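Local structure of methyltransferase domain-containing protein (Deinococcus radiodurans, 3M33) at residues L40-S43 with R44-P48; V141-R144 with L145-E149. The protein is of unknown function but may act as a methyltransferase. One frame throughout, in Å; residues are numbered along the deposited sequence.

Contact 1 (residues 40-48) and contact 2 (residues 141-149) come in series, the first complete before the second begins. Their centres lie about 21 Å apart and their nearest atoms about 8 Å apart, so they do not touch. Strand 136-142 is what they share. Side chains of helix 36-45 in contact 1 pack on Leu139 and His137 of that strand, and contact 2 begins in its last residues, Val141 and Gly142, before a loop leads to helix 149-156. One contact ends a helix lying on the mixed sheet, and the other leaves the sheet. Its order 94-97, 72-77, 51-55, 112-118, 136-142, 204-216, 160-173, with 204-216 antiparallel, is consistent with a Rossmann-like class I methyltransferase.

Contact 1 of 2, residues L40-S43 with R44-P48; sequences LWLS and RLLTP
Leu42 and Leu46 meet one turn apart at the end of helix 36-45, where the backbone bonds give way to loop. Arg44 N donates to Leu40 O at 3.1 Å with an N-H...O angle of 158°. Leu45 N reaches Trp41 O at 3.2 Å, its N-H less straight at 138°, and also makes a weak bond to Leu42 O. Leu46 N makes a weak bond to Ser43 O, 3.3 Å away.

Trp41 O has a second donor: a water lies 3.0 Å from Trp41 O and accepts from Arg44 NH1 at 3.1 Å. That water sits in the guanidinium plane, at its edge. The bend at chi3 (78°) turns the end of the arginine back to meet it, while Arg44 CG packs 3.3 Å from Leu40 O. Leu45 CD1 lies equally close to Trp41 O, so this carbonyl has carbon as well as polar neighbours.

At the last turn, CD1 of Leu42 meets CD1 of Leu46 at 4.1 Å, the two side chains crossing obliquely, and Leu46 CG lies 3.4 Å from Leu42 O. Both leucines also touch Phe66 of helix 61-66. With Leu46 cut back to an alanine, Leu42 CD1 would probably lose this neighbour and a gap would be likely to open beside Phe66.

Trp41, Leu42 and Leu45 turn to Leu139 of strand 136-142, which makes this the C-terminal end of an amphipathic helix laid against the sheet of an alpha/beta domain.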
ATOM      1  N   LEU A  40       5.816  -5.440 -10.560  1.00 37.52           N
ATOM      2  CA  LEU A  40       6.700  -6.450 -11.134  1.00 32.70           C
ATOM      3  C   LEU A  40       7.234  -7.419 -10.077  1.00 34.38           C
ATOM      4  O   LEU A  40       7.247  -8.624 -10.290  1.00 32.54           O
ATOM      5  CB  LEU A  40       7.902  -5.800 -11.808  1.00 40.54           C
ATOM      6  CG  LEU A  40       7.726  -5.226 -13.203  1.00 66.21           C
ATOM      7  CD1 LEU A  40       9.078  -5.297 -13.901  1.00 74.13           C
ATOM      8  CD2 LEU A  40       6.654  -5.996 -13.987  1.00 70.60           C
ATOM      9  N   TRP A  41       7.698  -6.890  -8.946  1.00 28.63           N
ATOM     10  CA  TRP A  41       8.256  -7.743  -7.903  1.00 30.79           C
ATOM     11  C   TRP A  41       7.169  -8.674  -7.359  1.00 39.93           C
ATOM     12  O   TRP A  41       7.407  -9.860  -7.124  1.00 37.21           O
ATOM     13  CB  TRP A  41       8.794  -6.897  -6.761  1.00 25.30           C
ATOM     14  CG  TRP A  41      10.093  -6.202  -7.056  1.00 29.92           C
ATOM     15  CD1 TRP A  41      10.744  -6.147  -8.247  1.00 35.71           C
ATOM     16  CD2 TRP A  41      10.898  -5.469  -6.119  1.00 34.95           C
ATOM     17  NE1 TRP A  41      11.906  -5.422  -8.114  1.00 34.40           N
ATOM     18  CE2 TRP A  41      12.022  -4.998  -6.817  1.00 35.06           C
ATOM     19  CE3 TRP A  41      10.769  -5.165  -4.756  1.00 35.92           C
ATOM     20  CZ2 TRP A  41      13.024  -4.243  -6.198  1.00 33.19           C
ATOM     21  CZ3 TRP A  41      11.755  -4.416  -4.147  1.00 40.31           C
ATOM     22  CH2 TRP A  41      12.870  -3.961  -4.870  1.00 38.42           C
ATOM     23  N   LEU A  42       5.973  -8.128  -7.158  1.00 33.24           N
ATOM     24  CA  LEU A  42       4.882  -8.919  -6.609  1.00 34.06           C
ATOM     25  C   LEU A  42       4.535 -10.056  -7.571  1.00 30.72           C
ATOM     26  O   LEU A  42       4.415 -11.208  -7.184  1.00 37.10           O
ATOM     27  CB  LEU A  42       3.664  -8.032  -6.360  1.00 30.80           C
ATOM     28  CG  LEU A  42       2.381  -8.747  -5.925  1.00 35.96           C
ATOM     29  CD1 LEU A  42       2.647  -9.702  -4.760  1.00 36.67           C
ATOM     30  CD2 LEU A  42       1.295  -7.711  -5.573  1.00 37.83           C
ATOM     31  N   SER A  43       4.399  -9.716  -8.844  1.00 37.96           N
ATOM     32  CA  SER A  43       4.075 -10.705  -9.848  1.00 40.59           C
ATOM     33  C   SER A  43       5.094 -11.856  -9.878  1.00 41.64           C
ATOM     34  O   SER A  43       4.705 -13.021  -9.978  1.00 36.61           O
ATOM     35  CB  SER A  43       3.964 -10.042 -11.219  1.00 37.27           C
ATOM     36  OG  SER A  43       3.731 -11.031 -12.188  1.00 51.06           O
ATOM     37  N   ARG A  44       6.389 -11.538  -9.774  1.00 39.52           N
ATOM     38  CA  ARG A  44       7.429 -12.573  -9.791  1.00 36.94           C
ATOM     39  C   ARG A  44       7.312 -13.518  -8.599  1.00 41.69           C
ATOM     40  O   ARG A  44       7.685 -14.680  -8.684  1.00 43.37           O
ATOM     41  CB  ARG A  44       8.842 -11.955  -9.797  1.00 37.97           C
ATOM     42  CG  ARG A  44       9.224 -11.181 -11.052  1.00 36.99           C
ATOM     43  CD  ARG A  44      10.639 -10.591 -10.902  1.00 40.63           C
ATOM     44  NE  ARG A  44      11.684 -11.598 -11.115  1.00 37.98           N
ATOM     45  CZ  ARG A  44      12.343 -12.237 -10.148  1.00 45.98           C
ATOM     46  NH1 ARG A  44      12.100 -11.975  -8.866  1.00 44.36           N
ATOM     47  NH2 ARG A  44      13.262 -13.140 -10.468  1.00 41.76           N
ATOM     48  N   LEU A  45       6.806 -13.011  -7.477  1.00 43.24           N
ATOM     49  CA  LEU A  45       6.706 -13.803  -6.245  1.00 32.09           C
ATOM     50  C   LEU A  45       5.483 -14.736  -6.146  1.00 36.59           C
ATOM     51  O   LEU A  45       5.385 -15.529  -5.211  1.00 40.70           O
ATOM     52  CB  LEU A  45       6.695 -12.870  -5.039  1.00 34.95           C
ATOM     53  CG  LEU A  45       8.036 -12.189  -4.728  1.00 40.42           C
ATOM     54  CD1 LEU A  45       7.776 -10.866  -4.022  1.00 37.67           C
ATOM     55  CD2 LEU A  45       8.926 -13.103  -3.886  1.00 36.10           C
ATOM     56  N   LEU A  46       4.546 -14.638  -7.081  1.00 34.28           N
ATOM     57  CA  LEU A  46       3.301 -15.406  -6.960  1.00 34.62           C
ATOM     58  C   LEU A  46       3.344 -16.697  -7.778  1.00 35.48           C
ATOM     59  O   LEU A  46       3.640 -16.668  -8.967  1.00 34.54           O
ATOM     60  CB  LEU A  46       2.100 -14.557  -7.403  1.00 34.68           C
ATOM     61  CG  LEU A  46       1.844 -13.314  -6.537  1.00 35.42           C
ATOM     62  CD1 LEU A  46       0.780 -12.435  -7.134  1.00 32.80           C
ATOM     63  CD2 LEU A  46       1.454 -13.750  -5.146  1.00 28.60           C
ATOM     64  N   THR A  47       3.038 -17.821  -7.139  1.00 37.05           N
ATOM     65  CA  THR A  47       2.905 -19.092  -7.848  1.00 38.08           C
ATOM     66  C   THR A  47       1.617 -19.762  -7.389  1.00 34.16           C
ATOM     67  O   THR A  47       1.067 -19.377  -6.359  1.00 38.77           O
ATOM     68  CB  THR A  47       4.079 -20.041  -7.535  1.00 40.81           C
ATOM     69  OG1 THR A  47       3.882 -20.639  -6.244  1.00 36.85           O
ATOM     70  CG2 THR A  47       5.397 -19.283  -7.569  1.00 39.49           C
ATOM     71  N   PRO A  48       1.141 -20.778  -8.134  1.00 37.44           N
ATOM     72  CA  PRO A  48      -0.099 -21.468  -7.745  1.00 40.45           C
ATOM     73  C   PRO A  48       0.048 -22.233  -6.431  1.00 42.87           C
ATOM     74  O   PRO A  48      -0.923 -22.820  -5.978  1.00 46.08           O
ATOM     75  CB  PRO A  48      -0.344 -22.453  -8.899  1.00 41.31           C
ATOM     76  CG  PRO A  48       0.512 -21.976 -10.026  1.00 47.91           C
ATOM     77  CD  PRO A  48       1.699 -21.319  -9.389  1.00 41.92           C
TER
HETATM   78  O   HOH W   1      10.386 -10.275  -6.983  1.00 40.43           O

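Contact 2 of 2, residues V141-R144 with L145-E149; sequences VGPR and LNVPE
Val147 CG2 and the guanidinium of Arg144 form the closest side-chain pair of this turn, with CG2 3.9 Å from Arg144 NH1. The methyl approaches the flat group obliquely, and the two side chains cross at about a right angle. The same methyl lies 4.1 Å from Gly142 CA and 4.4 Å from Pro143 CD, so one branch of the valine touches both residues where the strand ends. Gly142 suits the position: a beta carbon there would clash with CG2.

The arginine chain bends at chi3 (-120°), carrying NH1 toward Val147, and Pro143 CG lies 4.1 Å above one face of the Arg144 guanidinium, offset toward the rim. Glu149 OE2 is 5.1 Å from Arg144 NH1, too far for a salt bridge, though the opposite charge may still favour this placement.

Topologically this is a strand-to-helix connection: strand 136-142 ends at Gly142, and an irregular loop carries the chain to helix 149-156 of the alpha/beta domain.

No hydrogen bond joins 141-144 to 145-149; bonds from the loop go instead to neighbouring strands. Val147 N bonds to His211 ND1 of strand 204-216 and Leu145 O to His166 ND1 of strand 160-173, while Gly142 pairs through its backbone with His211. Beyond these, Pro143 O is hydrogen-bonded to a glycerol, and the Pro143 ring lies about 3 Å from a sulfate, both probably from the crystallisation liquor.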
ATOM      1  N   VAL A 141       5.417  -1.454  -0.215  1.00 35.71           N
ATOM      2  CA  VAL A 141       5.764  -0.174  -0.816  1.00 34.26           C
ATOM      3  C   VAL A 141       5.125   0.952  -0.003  1.00 38.20           C
ATOM      4  O   VAL A 141       3.941   0.892   0.333  1.00 35.21           O
ATOM      5  CB  VAL A 141       5.409  -0.064  -2.328  1.00 36.21           C
ATOM      6  CG1 VAL A 141       3.909  -0.152  -2.552  1.00 26.66           C
ATOM      7  CG2 VAL A 141       5.943   1.275  -2.891  1.00 30.96           C
ATOM      8  N   GLY A 142       5.921   1.961   0.345  1.00 37.04           N
ATOM      9  CA  GLY A 142       5.441   3.034   1.209  1.00 28.89           C
ATOM     10  C   GLY A 142       5.254   4.284   0.389  1.00 36.49           C
ATOM     11  O   GLY A 142       5.856   4.405  -0.663  1.00 29.70           O
ATOM     12  N   PRO A 143       4.436   5.228   0.873  1.00 34.68           N
ATOM     13  CA  PRO A 143       4.059   6.375   0.047  1.00 36.81           C
ATOM     14  C   PRO A 143       5.051   7.540   0.134  1.00 39.78           C
ATOM     15  O   PRO A 143       4.699   8.655  -0.241  1.00 40.12           O
ATOM     16  CB  PRO A 143       2.709   6.781   0.636  1.00 36.37           C
ATOM     17  CG  PRO A 143       2.842   6.441   2.102  1.00 37.15           C
ATOM     18  CD  PRO A 143       3.796   5.262   2.198  1.00 32.69           C
ATOM     19  N   ARG A 144       6.269   7.281   0.598  1.00 31.52           N
ATOM     20  CA  ARG A 144       7.288   8.331   0.708  1.00 36.71           C
ATOM     21  C   ARG A 144       8.611   7.722   0.331  1.00 37.68           C
ATOM     22  O   ARG A 144       8.726   6.494   0.280  1.00 35.88           O
ATOM     23  CB  ARG A 144       7.405   8.839   2.151  1.00 43.53           C
ATOM     24  CG  ARG A 144       6.325   9.790   2.587  1.00 55.98           C
ATOM     25  CD  ARG A 144       6.295   9.904   4.114  1.00 70.71           C
ATOM     26  NE  ARG A 144       4.991   9.494   4.634  1.00 86.37           N
ATOM     27  CZ  ARG A 144       4.776   8.417   5.386  1.00 90.44           C
ATOM     28  NH1 ARG A 144       5.788   7.634   5.740  1.00 89.09           N
ATOM     29  NH2 ARG A 144       3.545   8.131   5.794  1.00 90.32           N
ATOM     30  N   LEU A 145       9.614   8.571   0.115  1.00 32.91           N
ATOM     31  CA  LEU A 145      10.923   8.119  -0.355  1.00 34.93           C
ATOM     32  C   LEU A 145      11.571   7.142   0.602  1.00 39.15           C
ATOM     33  O   LEU A 145      12.261   6.215   0.171  1.00 36.43           O
ATOM     34  CB  LEU A 145      11.877   9.301  -0.567  1.00 35.14           C
ATOM     35  CG  LEU A 145      13.186   8.891  -1.251  1.00 39.35           C
ATOM     36  CD1 LEU A 145      12.903   8.428  -2.702  1.00 36.10           C
ATOM     37  CD2 LEU A 145      14.207  10.055  -1.209  1.00 41.33           C
ATOM     38  N   ASN A 146      11.355   7.348   1.901  1.00 39.67           N
ATOM     39  CA  ASN A 146      11.933   6.466   2.920  1.00 35.79           C
ATOM     40  C   ASN A 146      10.971   6.355   4.095  1.00 37.74           C
ATOM     41  O   ASN A 146      10.503   7.369   4.619  1.00 43.47           O
ATOM     42  CB  ASN A 146      13.315   6.989   3.371  1.00 42.77           C
ATOM     43  CG  ASN A 146      14.020   6.046   4.344  1.00 53.18           C
ATOM     44  OD1 ASN A 146      14.181   4.855   4.075  1.00 60.89           O
ATOM     45  ND2 ASN A 146      14.446   6.585   5.488  1.00 51.27           N
ATOM     46  N   VAL A 147      10.650   5.122   4.480  1.00 33.63           N
ATOM     47  CA  VAL A 147       9.778   4.853   5.617  1.00 35.00           C
ATOM     48  C   VAL A 147      10.614   4.103   6.665  1.00 40.57           C
ATOM     49  O   VAL A 147      10.669   2.880   6.667  1.00 39.99           O
ATOM     50  CB  VAL A 147       8.527   4.032   5.203  1.00 45.50           C
ATOM     51  CG1 VAL A 147       7.611   3.811   6.396  1.00 40.12           C
ATOM     52  CG2 VAL A 147       7.758   4.749   4.091  1.00 33.84           C
ATOM     53  N   PRO A 148      11.291   4.852   7.548  1.00 43.15           N
ATOM     54  CA  PRO A 148      12.296   4.305   8.469  1.00 43.27           C
ATOM     55  C   PRO A 148      11.820   3.110   9.297  1.00 41.88           C
ATOM     56  O   PRO A 148      12.617   2.204   9.541  1.00 44.74           O
ATOM     57  CB  PRO A 148      12.604   5.480   9.409  1.00 45.71           C
ATOM     58  CG  PRO A 148      12.214   6.688   8.679  1.00 52.28           C
ATOM     59  CD  PRO A 148      11.129   6.307   7.690  1.00 46.32           C
ATOM     60  N   GLU A 149      10.562   3.117   9.730  1.00 40.04           N
ATOM     61  CA  GLU A 149      10.043   2.062  10.601  1.00 46.71           C
ATOM     62  C   GLU A 149      10.105   0.676   9.987  1.00 45.31           C
ATOM     63  O   GLU A 149      10.152  -0.319  10.710  1.00 45.48           O
ATOM     64  CB  GLU A 149       8.596   2.326  11.002  1.00 50.94           C
ATOM     65  CG  GLU A 149       8.290   3.762  11.250  1.00 67.20           C
ATOM     66  CD  GLU A 149       7.707   4.407  10.024  1.00 68.80           C
ATOM     67  OE1 GLU A 149       6.568   4.021   9.655  1.00 71.63           O
ATOM     68  OE2 GLU A 149       8.389   5.282   9.437  1.00 59.20           O
TER